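Local coordinates for protein soluble lytic murein transglycosylase (Escherichia coli, PDB 1QSA) that probably cleaves the glycosidic bonds between N-acetylmuramic acid and N-acetylglucosamine in peptidoglycan, leaving a 1,6-anhydro bond in the muramic acid residue, at residues Leu431-Gln434 with Ala435-Gly439; Glu390-Trp394 with Asn395-Thr399; Ser532-Gln535 with Tyr536-Gln539. One frame throughout, in Å; residues are numbered along the deposited sequence.

Interaction 1: Leu431-Gln434 with Ala435-Gly439; sequences LSVQ and ATIAG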
# COMPACT_ATOMS: atom_id res chain seq x y z
N LEU A 431 10.42 14.41 3.75
CA LEU A 431 11.04 13.91 4.98
C LEU A 431 10.23 14.32 6.21
O LEU A 431 10.13 13.56 7.17
CB LEU A 431 12.49 14.39 5.09
CG LEU A 431 13.36 13.98 3.89
CD1 LEU A 431 14.83 14.36 4.17
CD2 LEU A 431 13.23 12.47 3.65
N SER A 432 9.64 15.51 6.17
CA SER A 432 8.81 15.98 7.27
C SER A 432 7.63 15.01 7.44
O SER A 432 7.39 14.52 8.54
CB SER A 432 8.31 17.40 6.99
OG SER A 432 7.40 17.86 7.98
N VAL A 433 6.95 14.69 6.34
CA VAL A 433 5.80 13.77 6.43
C VAL A 433 6.26 12.38 6.89
O VAL A 433 5.66 11.75 7.76
CB VAL A 433 5.04 13.65 5.06
CG1 VAL A 433 3.97 12.56 5.14
CG2 VAL A 433 4.37 14.99 4.69
N GLN A 434 7.40 11.93 6.35
CA GLN A 434 7.93 10.62 6.70
C GLN A 434 8.21 10.48 8.20
O GLN A 434 7.95 9.42 8.80
CB GLN A 434 9.19 10.35 5.87
CG GLN A 434 9.75 8.93 5.98
CD GLN A 434 11.05 8.75 5.23
OE1 GLN A 434 11.39 9.53 4.34
NE2 GLN A 434 11.79 7.70 5.57
N ALA A 435 8.74 11.54 8.81
CA ALA A 435 9.04 11.52 10.24
C ALA A 435 7.74 11.51 11.05
O ALA A 435 7.68 10.85 12.10
CB ALA A 435 9.89 12.72 10.61
N THR A 436 6.71 12.22 10.61
CA THR A 436 5.46 12.19 11.37
C THR A 436 4.85 10.79 11.35
O THR A 436 4.26 10.35 12.33
CB THR A 436 4.39 13.22 10.88
OG1 THR A 436 3.95 12.90 9.55
CG2 THR A 436 4.96 14.64 10.91
N ILE A 437 5.05 10.07 10.25
CA ILE A 437 4.52 8.71 10.14
C ILE A 437 5.31 7.77 11.05
O ILE A 437 4.72 6.99 11.80
CB ILE A 437 4.53 8.22 8.68
CG1 ILE A 437 3.52 9.03 7.88
CG2 ILE A 437 4.20 6.73 8.60
CD1 ILE A 437 3.62 8.84 6.37
N ALA A 438 6.64 7.88 11.03
CA ALA A 438 7.49 7.04 11.88
C ALA A 438 7.17 7.22 13.36
O ALA A 438 7.15 6.25 14.12
CB ALA A 438 8.97 7.35 11.62
N GLY A 439 6.92 8.46 13.78
CA GLY A 439 6.63 8.71 15.18
C GLY A 439 5.16 8.68 15.55
O GLY A 439 4.81 8.93 16.71
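The carbonyl oxygen of Val433 is gripped by two donors from the next turn of helix 429-438, a helix of the L domain in this alpha-superhelical protein. Val433 O takes the hydroxyl of Thr436 OG1 at 2.7 Å and the amide of Ile437 N at 3.1 Å. The amide lies nearly in line with the C=O bond, whereas the hydroxyl comes in more steeply, at a C=O...O angle of 124° and only slightly tilted from the carbonyl plane. Thr436 can reach back because OG1 sits between its own backbone N and carbonyl carbon (chi1 65°), which carries the hydroxyl over the preceding turn. Threonine suits a buried helical site like this one, since its hydroxyl is satisfied by the main chain while its CG2 rests 3.4 Å from Ser432 O. One turn apart, Val433 CG1 meets Ile437 CD1 at 3.9 Å, the two branched side chains crossing at a slant. The surrounding amides keep the i to i+4 pattern: Ala435 N bonds Leu431 O at 2.9 Å, and Ala438 N bonds Gln434 O at 3.0 Å. The small methyls of Ala435 and Ala438 let neighbouring helices come close. Gln434 runs out with an extended chain, and its NE2 donates to the carbonyl of Arg401, tying this helix to helix 397-408, where Trp404 packs on Gln434 and Ala435, and Val408 on Ala438. Helix 413-425 lies against Leu431, Ala435 and Thr436 through Ala423 and Ala420, while Ser432 OG bonds Glu447 O of helix 445-448 and Val433 touches Pro450, Ala480 and Trp481.

Interaction 2: Glu390-Trp394 with Asn395-Thr399; sequences ELMYW and NLDNT. With SO4 (sulfate ion), chain E.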
# COMPACT_ATOMS: atom_id res chain seq x y z
N GLU A 390 23.01 16.40 1.67
CA GLU A 390 23.55 16.34 0.31
C GLU A 390 22.58 15.68 -0.64
O GLU A 390 22.40 16.15 -1.75
CB GLU A 390 24.89 15.59 0.28
CG GLU A 390 26.01 16.33 1.00
CD GLU A 390 26.01 17.81 0.64
OE1 GLU A 390 26.28 18.11 -0.54
OE2 GLU A 390 25.71 18.66 1.51
N LEU A 391 21.97 14.58 -0.21
CA LEU A 391 21.02 13.87 -1.07
C LEU A 391 19.83 14.76 -1.45
O LEU A 391 19.42 14.79 -2.61
CB LEU A 391 20.56 12.58 -0.39
CG LEU A 391 21.66 11.52 -0.22
CD1 LEU A 391 21.18 10.44 0.75
CD2 LEU A 391 22.03 10.93 -1.60
N MET A 392 19.35 15.56 -0.50
CA MET A 392 18.23 16.46 -0.78
C MET A 392 18.70 17.59 -1.71
O MET A 392 17.97 18.00 -2.61
CB MET A 392 17.64 17.00 0.53
CG MET A 392 16.93 15.94 1.37
SD MET A 392 15.62 15.08 0.45
CE MET A 392 14.37 16.37 0.38
N TYR A 393 19.95 18.04 -1.53
CA TYR A 393 20.51 19.09 -2.38
C TYR A 393 20.51 18.64 -3.85
O TYR A 393 20.22 19.43 -4.75
CB TYR A 393 21.93 19.43 -1.95
CG TYR A 393 22.54 20.50 -2.82
CD1 TYR A 393 22.14 21.83 -2.70
CD2 TYR A 393 23.51 20.18 -3.78
CE1 TYR A 393 22.70 22.82 -3.51
CE2 TYR A 393 24.07 21.17 -4.59
CZ TYR A 393 23.66 22.48 -4.44
OH TYR A 393 24.21 23.48 -5.21
N TRP A 394 20.80 17.36 -4.08
CA TRP A 394 20.81 16.81 -5.44
C TRP A 394 19.45 16.28 -5.91
O TRP A 394 19.36 15.67 -6.99
CB TRP A 394 21.86 15.68 -5.55
CG TRP A 394 23.27 16.14 -5.29
CD1 TRP A 394 24.08 15.71 -4.28
CD2 TRP A 394 24.03 17.08 -6.06
NE1 TRP A 394 25.30 16.33 -4.37
CE2 TRP A 394 25.30 17.18 -5.45
CE3 TRP A 394 23.76 17.85 -7.20
CZ2 TRP A 394 26.31 18.02 -5.94
CZ3 TRP A 394 24.77 18.70 -7.69
CH2 TRP A 394 26.03 18.77 -7.06
N ASN A 395 18.41 16.50 -5.12
CA ASN A 395 17.06 16.04 -5.45
C ASN A 395 16.97 14.52 -5.60
O ASN A 395 16.26 14.00 -6.47
CB ASN A 395 16.54 16.77 -6.70
CG ASN A 395 16.45 18.27 -6.49
OD1 ASN A 395 15.82 18.73 -5.55
ND2 ASN A 395 17.14 19.04 -7.32
N LEU A 396 17.75 13.81 -4.80
CA LEU A 396 17.77 12.35 -4.80
C LEU A 396 16.85 11.92 -3.66
O LEU A 396 17.27 11.28 -2.70
CB LEU A 396 19.21 11.84 -4.58
CG LEU A 396 20.20 12.24 -5.69
CD1 LEU A 396 21.65 11.93 -5.30
CD2 LEU A 396 19.81 11.52 -6.98
N ASP A 397 15.58 12.28 -3.79
CA ASP A 397 14.61 11.99 -2.75
C ASP A 397 14.43 10.53 -2.34
O ASP A 397 14.25 10.25 -1.16
CB ASP A 397 13.24 12.62 -3.08
CG ASP A 397 13.29 14.15 -3.13
OD1 ASP A 397 13.89 14.69 -4.07
OD2 ASP A 397 12.72 14.84 -2.25
N ASN A 398 14.49 9.59 -3.29
CA ASN A 398 14.32 8.19 -2.91
C ASN A 398 15.50 7.69 -2.09
O ASN A 398 15.32 6.92 -1.13
CB ASN A 398 14.13 7.31 -4.15
CG ASN A 398 12.81 7.56 -4.85
OD1 ASN A 398 11.80 7.85 -4.21
ND2 ASN A 398 12.82 7.49 -6.18
N THR A 399 16.70 8.16 -2.44
CA THR A 399 17.93 7.77 -1.75
C THR A 399 17.92 8.41 -0.35
O THR A 399 18.27 7.76 0.65
CB THR A 399 19.18 8.19 -2.56
OG1 THR A 399 19.07 7.66 -3.89
CG2 THR A 399 20.48 7.63 -1.92
S SO4 E . 16.49 9.14 -6.32
O1 SO4 E . 17.20 9.88 -7.38
O2 SO4 E . 17.15 9.32 -5.03
O3 SO4 E . 15.11 9.66 -6.23
O4 SO4 E . 16.49 7.71 -6.67
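With CG beside the backbone N and chi2 extended (chi1 -67° and chi2 167° in Leu391, much the same in Leu396), the two leucines cross at about a right angle, Leu391 CD2 lying 3.9 Å from Leu396 CD1. That CD1 also rests on Trp394 CB. Leu391 CD2 also meets the methyl Thr399 CG2 at 3.7 Å, roughly at a right angle to its contact with Leu396, forming a small apolar cluster at the corner between helices 383-393 and 397-408. Helix 383-393 ends in a Schellman motif. Asn395, with positive phi, is its C-prime residue, a conformation asparagine adopts more readily than most residues; Leu396 N bonds Leu391 O at 2.9 Å and Asn395 N bonds Met392 O at 3.0 Å. Met392 folds its chain at chi2 and chi3, which brings CE within 3.5 Å of Asp397 OD2, an oxygen that also lies close to the carboxylate of Asp430, a pairing of like charges. Trp394 turns its indole away from the corner; Tyr393 CD2 stands over one face, and Trp394 NE1 hydrogen-bonds Tyr35 OH. Leu396 occupies the N-cap position, where it supplies no side-chain acceptor. Instead a sulfate, probably from the crystallisation liquor, accepts from first-turn amides of helix 397-408: Asn398 N gives to its O3, while Thr399 N and Thr399 OG1 both give to O2, the hydroxyl at 2.8 Å. An anion held by the first-turn amides and a hydroxyl is consistent with stabilisation by the positive end of the helix dipole.

Interaction 3: Ser532-Gln535 with Tyr536-Gln539; sequences SYLQ and YVYQ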
# COMPACT_ATOMS: atom_id res chain seq x y z
N SER A 532 -3.93 19.78 -14.62
CA SER A 532 -4.74 19.77 -15.84
C SER A 532 -5.74 18.60 -15.82
O SER A 532 -6.93 18.81 -16.00
CB SER A 532 -3.86 19.72 -17.09
OG SER A 532 -3.25 20.98 -17.31
N TYR A 533 -5.28 17.39 -15.50
CA TYR A 533 -6.21 16.26 -15.45
C TYR A 533 -7.23 16.44 -14.33
O TYR A 533 -8.42 16.17 -14.50
CB TYR A 533 -5.47 14.93 -15.29
CG TYR A 533 -6.39 13.74 -15.46
CD1 TYR A 533 -7.01 13.48 -16.69
CD2 TYR A 533 -6.74 12.93 -14.37
CE1 TYR A 533 -7.96 12.46 -16.83
CE2 TYR A 533 -7.69 11.91 -14.50
CZ TYR A 533 -8.30 11.68 -15.72
OH TYR A 533 -9.30 10.73 -15.83
N LEU A 534 -6.76 16.92 -13.17
CA LEU A 534 -7.64 17.13 -12.03
C LEU A 534 -8.73 18.16 -12.38
O LEU A 534 -9.91 17.95 -12.08
CB LEU A 534 -6.82 17.59 -10.82
CG LEU A 534 -7.56 17.68 -9.48
CD1 LEU A 534 -8.14 16.33 -9.08
CD2 LEU A 534 -6.62 18.21 -8.41
N GLN A 535 -8.34 19.22 -13.08
CA GLN A 535 -9.29 20.24 -13.52
C GLN A 535 -10.30 19.63 -14.51
O GLN A 535 -11.49 19.93 -14.46
CB GLN A 535 -8.55 21.42 -14.18
CG GLN A 535 -9.44 22.40 -14.95
CD GLN A 535 -10.51 23.07 -14.12
OE1 GLN A 535 -10.33 23.34 -12.93
NE2 GLN A 535 -11.64 23.37 -14.76
N TYR A 536 -9.82 18.72 -15.36
CA TYR A 536 -10.68 18.05 -16.33
C TYR A 536 -11.79 17.26 -15.63
O TYR A 536 -12.97 17.46 -15.93
CB TYR A 536 -9.86 17.13 -17.24
CG TYR A 536 -10.68 16.15 -18.06
CD1 TYR A 536 -11.60 16.59 -19.02
CD2 TYR A 536 -10.55 14.78 -17.86
CE1 TYR A 536 -12.37 15.66 -19.75
CE2 TYR A 536 -11.31 13.86 -18.58
CZ TYR A 536 -12.21 14.30 -19.52
OH TYR A 536 -12.92 13.37 -20.24
N VAL A 537 -11.44 16.40 -14.68
CA VAL A 537 -12.47 15.62 -13.99
C VAL A 537 -13.33 16.51 -13.07
O VAL A 537 -14.51 16.24 -12.86
CB VAL A 537 -11.91 14.36 -13.24
CG1 VAL A 537 -11.35 13.35 -14.26
CG2 VAL A 537 -10.87 14.74 -12.22
N TYR A 538 -12.74 17.58 -12.56
CA TYR A 538 -13.47 18.52 -11.71
C TYR A 538 -14.63 19.19 -12.49
O TYR A 538 -15.79 19.10 -12.09
CB TYR A 538 -12.50 19.57 -11.15
CG TYR A 538 -13.07 20.51 -10.09
CD1 TYR A 538 -13.41 20.05 -8.82
CD2 TYR A 538 -13.22 21.87 -10.36
CE1 TYR A 538 -13.86 20.93 -7.83
CE2 TYR A 538 -13.67 22.76 -9.38
CZ TYR A 538 -13.99 22.27 -8.11
OH TYR A 538 -14.44 23.12 -7.13
N GLN A 539 -14.32 19.78 -13.64
CA GLN A 539 -15.36 20.44 -14.43
C GLN A 539 -16.35 19.42 -15.01
O GLN A 539 -17.54 19.69 -15.08
CB GLN A 539 -14.74 21.30 -15.55
CG GLN A 539 -13.96 20.54 -16.63
CD GLN A 539 -14.86 19.91 -17.69
OE1 GLN A 539 -15.86 20.50 -18.10
NE2 GLN A 539 -14.50 18.70 -18.13
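Four consecutive backbone bonds join Ser532-Gln535 to Tyr536-Gln539 in regular alpha-helical i to i+4 order. Tyr536 N reaches Ser532 O, Val537 N reaches Tyr533 O, Tyr538 N reaches Leu534 O at 2.9 Å, and Gln539 N meets Gln535 O at 3.0 Å. On this scaffold Tyr533 and Tyr536 send their rings along one flank. Both have CG anti to the backbone N (chi1 -171° in Tyr533, 166° in Tyr536), and the rings meet obliquely with planes at 45°; Tyr533 CE1 comes to the edge of the Tyr536 ring, 3.6 Å from its CD2. Farther along, the phenol end of Tyr533 lies against Val537 CG1, which is 3.8 Å from CZ, while Val537 CG2 turns back to the carbonyl of Leu534. All this sits within helix 523-540 of the Slt-type domain, whose sequence family belongs to the lysozyme clan. Buried Val537 and Leu534 pack on Ala551 and Tyr552 of helix 545-554, where apolar branches fit, and Tyr533 reaches Thr505 and Pro556. An alanine in place of Tyr533 would take away the ring and is likely to open a gap beside Val537 CG1 and leave one edge of Tyr536 without its aromatic neighbour. At the polar flank, Gln535 bends at chi2, and its OE1 accepts the backbone amides of Glu465 and Ile466, a role an amide oxygen serves well. Gln539, more exposed, folds back on its own helix: its NE2 donates to Tyr536 O at 3.0 Å, on a lone pair in the carbonyl plane, and its CG lies 3.3 Å from Gln535 O.

In the fold
Interactions 1 and 2 belong to the L domain and touch directly, Leu431 CD1 meeting Met392 CG at 3.8 Å, although their centres are about 17 Å apart. Interaction 3 lies in the SLT domain, its centre about 30 Å from that of interaction 1 and about 31 Å from that of interaction 2. Interaction 1 is the most buried: small and branched side chains, with a hydroxyl turned onto the backbone, suit a helix packed against several others. Interaction 2 is partly buried and joins two successive helices at a corner, so capping and anion binding take over where the helical bonding breaks. Interaction 3, also partly buried and within a single helix like interaction 1, relies instead on tyrosine rings and glutamine amides.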